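Local coordinates for protein hydrolase (Thermus thermophilus, PDB 1UFO) that is an alpha/beta hydrolase fold enzyme that probably cleaves its substrate with a serine nucleophile, although the substrate is not known, at residues H39-A42 and L43-G46; T220-M223 and A224-L228. One frame throughout, in Å; residues are numbered along the deposited sequence.

Interaction 1 (H39-A42 and L43-G46)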
loop_
_atom_site.group_PDB
_atom_site.type_symbol
_atom_site.label_atom_id
_atom_site.label_comp_id
_atom_site.label_asym_id
_atom_site.label_seq_id
_atom_site.Cartn_x
_atom_site.Cartn_y
_atom_site.Cartn_z
ATOM N N HIS A 39 -16.310 -9.382 14.380
ATOM C CA HIS A 39 -15.119 -8.541 14.567
ATOM C C HIS A 39 -14.412 -8.270 13.226
ATOM O O HIS A 39 -14.101 -7.129 12.922
ATOM C CB HIS A 39 -14.141 -9.246 15.516
ATOM C CG HIS A 39 -12.976 -8.392 15.876
ATOM N ND1 HIS A 39 -11.676 -8.843 15.791
ATOM C CD2 HIS A 39 -12.915 -7.109 16.307
ATOM C CE1 HIS A 39 -10.861 -7.867 16.175
ATOM N NE2 HIS A 39 -11.584 -6.798 16.498
ATOM N N ILE A 40 -14.184 -9.319 12.432
ATOM C CA ILE A 40 -13.423 -9.054 11.183
ATOM C C ILE A 40 -14.244 -8.166 10.204
ATOM O O ILE A 40 -13.673 -7.246 9.595
ATOM C CB ILE A 40 -12.955 -10.409 10.540
ATOM C CG1 ILE A 40 -12.071 -10.121 9.317
ATOM C CG2 ILE A 40 -14.137 -11.225 10.050
ATOM C CD1 ILE A 40 -10.787 -9.513 9.729
ATOM N N LEU A 41 -15.576 -8.310 10.119
ATOM C CA LEU A 41 -16.318 -7.434 9.190
ATOM C C LEU A 41 -16.298 -5.963 9.703
ATOM O O LEU A 41 -16.234 -5.039 8.895
ATOM C CB LEU A 41 -17.748 -7.910 9.009
ATOM C CG LEU A 41 -17.774 -9.279 8.274
ATOM C CD1 LEU A 41 -19.243 -9.494 7.872
ATOM C CD2 LEU A 41 -16.869 -9.342 7.038
ATOM N N ALA A 42 -16.297 -5.772 11.031
ATOM C CA ALA A 42 -16.279 -4.422 11.566
ATOM C C ALA A 42 -14.951 -3.696 11.280
ATOM O O ALA A 42 -14.937 -2.484 11.305
ATOM C CB ALA A 42 -16.494 -4.466 13.098
ATOM N N LEU A 43 -13.908 -4.485 11.013
ATOM C CA LEU A 43 -12.577 -3.876 10.727
ATOM C C LEU A 43 -12.447 -3.573 9.215
ATOM O O LEU A 43 -11.323 -3.147 8.791
ATOM C CB LEU A 43 -11.485 -4.900 11.183
ATOM C CG LEU A 43 -11.396 -5.088 12.727
ATOM C CD1 LEU A 43 -10.605 -6.355 13.023
ATOM C CD2 LEU A 43 -10.857 -3.846 13.399
ATOM N N LEU A 44 -13.483 -3.772 8.417
ATOM C CA LEU A 44 -13.429 -3.458 6.984
ATOM C C LEU A 44 -14.429 -2.321 6.667
ATOM O O LEU A 44 -15.303 -2.460 5.833
ATOM C CB LEU A 44 -13.728 -4.692 6.126
ATOM C CG LEU A 44 -12.767 -5.865 6.420
ATOM C CD1 LEU A 44 -13.187 -7.129 5.719
ATOM C CD2 LEU A 44 -11.334 -5.558 6.008
ATOM N N PRO A 45 -14.268 -1.194 7.329
ATOM C CA PRO A 45 -15.191 -0.080 7.056
ATOM C C PRO A 45 -15.101 0.391 5.595
ATOM O O PRO A 45 -14.034 0.406 4.984
ATOM C CB PRO A 45 -14.725 0.988 8.065
ATOM C CG PRO A 45 -13.225 0.808 8.079
ATOM C CD PRO A 45 -13.146 -0.748 8.186
ATOM N N GLY A 46 -16.260 0.784 5.042
ATOM C CA GLY A 46 -16.341 1.278 3.692
ATOM C C GLY A 46 -16.375 0.277 2.537
ATOM O O GLY A 46 -16.627 0.653 1.399
#

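Interaction 2 (T220-M223 and A224-L228)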
loop_
_atom_site.group_PDB
_atom_site.type_symbol
_atom_site.label_atom_id
_atom_site.label_comp_id
_atom_site.label_asym_id
_atom_site.label_seq_id
_atom_site.Cartn_x
_atom_site.Cartn_y
_atom_site.Cartn_z
ATOM N N THR A 220 -5.644 -1.872 11.051
ATOM C CA THR A 220 -5.938 -0.421 11.195
ATOM C C THR A 220 -6.810 0.107 10.080
ATOM O O THR A 220 -6.877 -0.461 8.978
ATOM C CB THR A 220 -4.656 0.450 11.148
ATOM O OG1 THR A 220 -4.076 0.315 9.834
ATOM C CG2 THR A 220 -3.666 -0.029 12.156
ATOM N N PRO A 221 -7.456 1.234 10.299
ATOM C CA PRO A 221 -8.309 1.801 9.258
ATOM C C PRO A 221 -7.481 2.131 8.027
ATOM O O PRO A 221 -8.009 1.965 6.930
ATOM C CB PRO A 221 -8.864 3.092 9.856
ATOM C CG PRO A 221 -8.967 2.723 11.414
ATOM C CD PRO A 221 -7.573 1.961 11.596
ATOM N N LEU A 222 -6.231 2.573 8.189
ATOM C CA LEU A 222 -5.414 2.868 6.982
ATOM C C LEU A 222 -5.140 1.555 6.180
ATOM O O LEU A 222 -5.226 1.541 4.954
ATOM C CB LEU A 222 -4.076 3.525 7.351
ATOM C CG LEU A 222 -3.195 3.837 6.131
ATOM C CD1 LEU A 222 -3.856 4.758 5.078
ATOM C CD2 LEU A 222 -1.891 4.496 6.625
HETATM N N MSE A 223 -4.817 0.460 6.872
HETATM C CA MSE A 223 -4.660 -0.822 6.184
HETATM C C MSE A 223 -5.953 -1.179 5.460
HETATM O O MSE A 223 -5.917 -1.628 4.341
HETATM C CB MSE A 223 -4.335 -1.911 7.225
HETATM C CG MSE A 223 -2.883 -1.932 7.744
HETATM SE SE MSE A 223 -2.766 -3.265 9.095
HETATM C CE MSE A 223 -1.251 -2.483 10.101
ATOM N N ALA A 224 -7.104 -0.994 6.092
ATOM C CA ALA A 224 -8.317 -1.377 5.393
ATOM C C ALA A 224 -8.506 -0.595 4.140
ATOM O O ALA A 224 -8.927 -1.126 3.132
ATOM C CB ALA A 224 -9.519 -1.185 6.359
ATOM N N ARG A 225 -8.249 0.727 4.202
ATOM C CA ARG A 225 -8.421 1.593 3.053
ATOM C C ARG A 225 -7.459 1.200 1.900
ATOM O O ARG A 225 -7.871 1.140 0.734
ATOM C CB ARG A 225 -8.206 3.058 3.504
ATOM C CG ARG A 225 -8.404 4.117 2.339
ATOM C CD ARG A 225 -9.855 4.058 1.919
ATOM N NE ARG A 225 -10.463 5.193 1.161
ATOM C CZ ARG A 225 -11.020 6.306 1.683
ATOM N NH1 ARG A 225 -11.549 7.161 0.834
ATOM N NH2 ARG A 225 -11.061 6.601 2.983
ATOM N N VAL A 226 -6.214 0.829 2.241
ATOM C CA VAL A 226 -5.285 0.415 1.183
ATOM C C VAL A 226 -5.718 -0.940 0.569
ATOM O O VAL A 226 -5.616 -1.184 -0.627
ATOM C CB VAL A 226 -3.850 0.335 1.753
ATOM C CG1 VAL A 226 -2.924 -0.319 0.765
ATOM C CG2 VAL A 226 -3.391 1.758 2.046
ATOM N N GLY A 227 -6.242 -1.826 1.421
ATOM C CA GLY A 227 -6.666 -3.122 0.933
ATOM C C GLY A 227 -7.860 -2.960 -0.027
ATOM O O GLY A 227 -7.936 -3.725 -0.989
ATOM N N LEU A 228 -8.735 -1.992 0.224
ATOM C CA LEU A 228 -9.886 -1.776 -0.635
ATOM C C LEU A 228 -9.404 -1.275 -2.018
ATOM O O LEU A 228 -9.898 -1.714 -3.053
ATOM C CB LEU A 228 -10.804 -0.752 0.035
ATOM C CG LEU A 228 -12.072 -0.383 -0.745
ATOM C CD1 LEU A 228 -12.992 -1.616 -0.939
ATOM C CD2 LEU A 228 -12.782 0.653 0.140
#

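Interaction 1 (H39-A42 and L43-G46)
The last turn of helix 37-42 unwinds into the loop at L43, and the amide N of L43 is shared between two carbonyls: it bonds to I40 O at 3.1 Å and more weakly to H39 O at 3.3 Å. One residue on, L44 N donates to L41 O at 3.1 Å. The bonds to I40 and L41 both run from residue i back to the carbonyl of i-3, closing the helix with a 3-10-like turn. H39 and L43, one turn apart, meet through their side chains. With CG of H39 anti to the backbone N (chi1 -174°), the imidazole swings beside its own carbonyl carbon and turns one face to L43 CD1, which makes a CH-pi contact 3.7 Å from the centroid and nearer the CE1-NE2 rim. This short helix links strands 25-30 and 52-56 of the alpha/beta hydrolase sheet, on which I40, L41 and L44 turn their apolar ends: I40 and L41 reach A29 and A56, while L44 rests on L27 and A29. Between L41 CD2 and L44 CD1 the approach is looser, 4.5 Å. L43 and I40 both pack on L219 in the loop before helix 221-236.

Interaction 2 (T220-M223 and A224-L228)
V226 is set with CG1 anti to the backbone N (chi1 170°), and this places CG2 beside its own N and over the preceding turn, 3.4 Å from L222 O. CG2 also meets the tip of L222, with CD1 of that leucine 4.3 Å away. T220 carries its OG1 at a chi1 of 65°, which turns the hydroxyl back over the first turn of helix 221-236, where it accepts the amide of M223: N to OG1 is 3.1 Å and the N-H points at the oxygen at 167°. The same hydroxyl is hydrogen-bonded to E212 on strand 207-212, so one oxygen joins the helix start to the end of the neighbouring strand.

Four regular i to i-4 bonds tie the turns together, beginning with A224 N to T220 O at 2.9 Å and ending with G227 N to M223 O at the same length. A224 CB lies 3.5 Å from P221 O, and its own carbonyl takes a hydrogen bond from Y47. L222 and V226 form one stripe on the helix that packs on F210 of strand 207-212, while M223 runs out extended beyond CG to E212 and A215. R225 bends at chi2 and carries its guanidinium away from this turn, to a salt bridge with E236 of the second subunit; V226 packs on V226 of that subunit.

The arrangement is a threonine N-cap followed by proline at N1, where the missing amide proton costs the helix no bond. It opens the C-terminal helix of an alpha/beta hydrolase, just after the loop with H217, the probable histidine of a Ser-His-Asp triad.

Along the chain interaction 1 comes well before interaction 2, with most of the sheet's strands between them, yet in the fold their centres are about 10 Å apart. One is the end of helix 37-42 and the loop leading to strand 52-56; the other is the start of helix 221-236, which follows strand 207-212, the outermost strand on that side of the sheet within the chain. They touch directly: L43 O packs on A224 CB at 3.6 Å, and G46 O meets L228 CD2 at 4.0 Å. An early crossover of the alpha/beta sheet is thus packed against the C-terminal helix, which also packs on the second subunit through L222, R225 and V226.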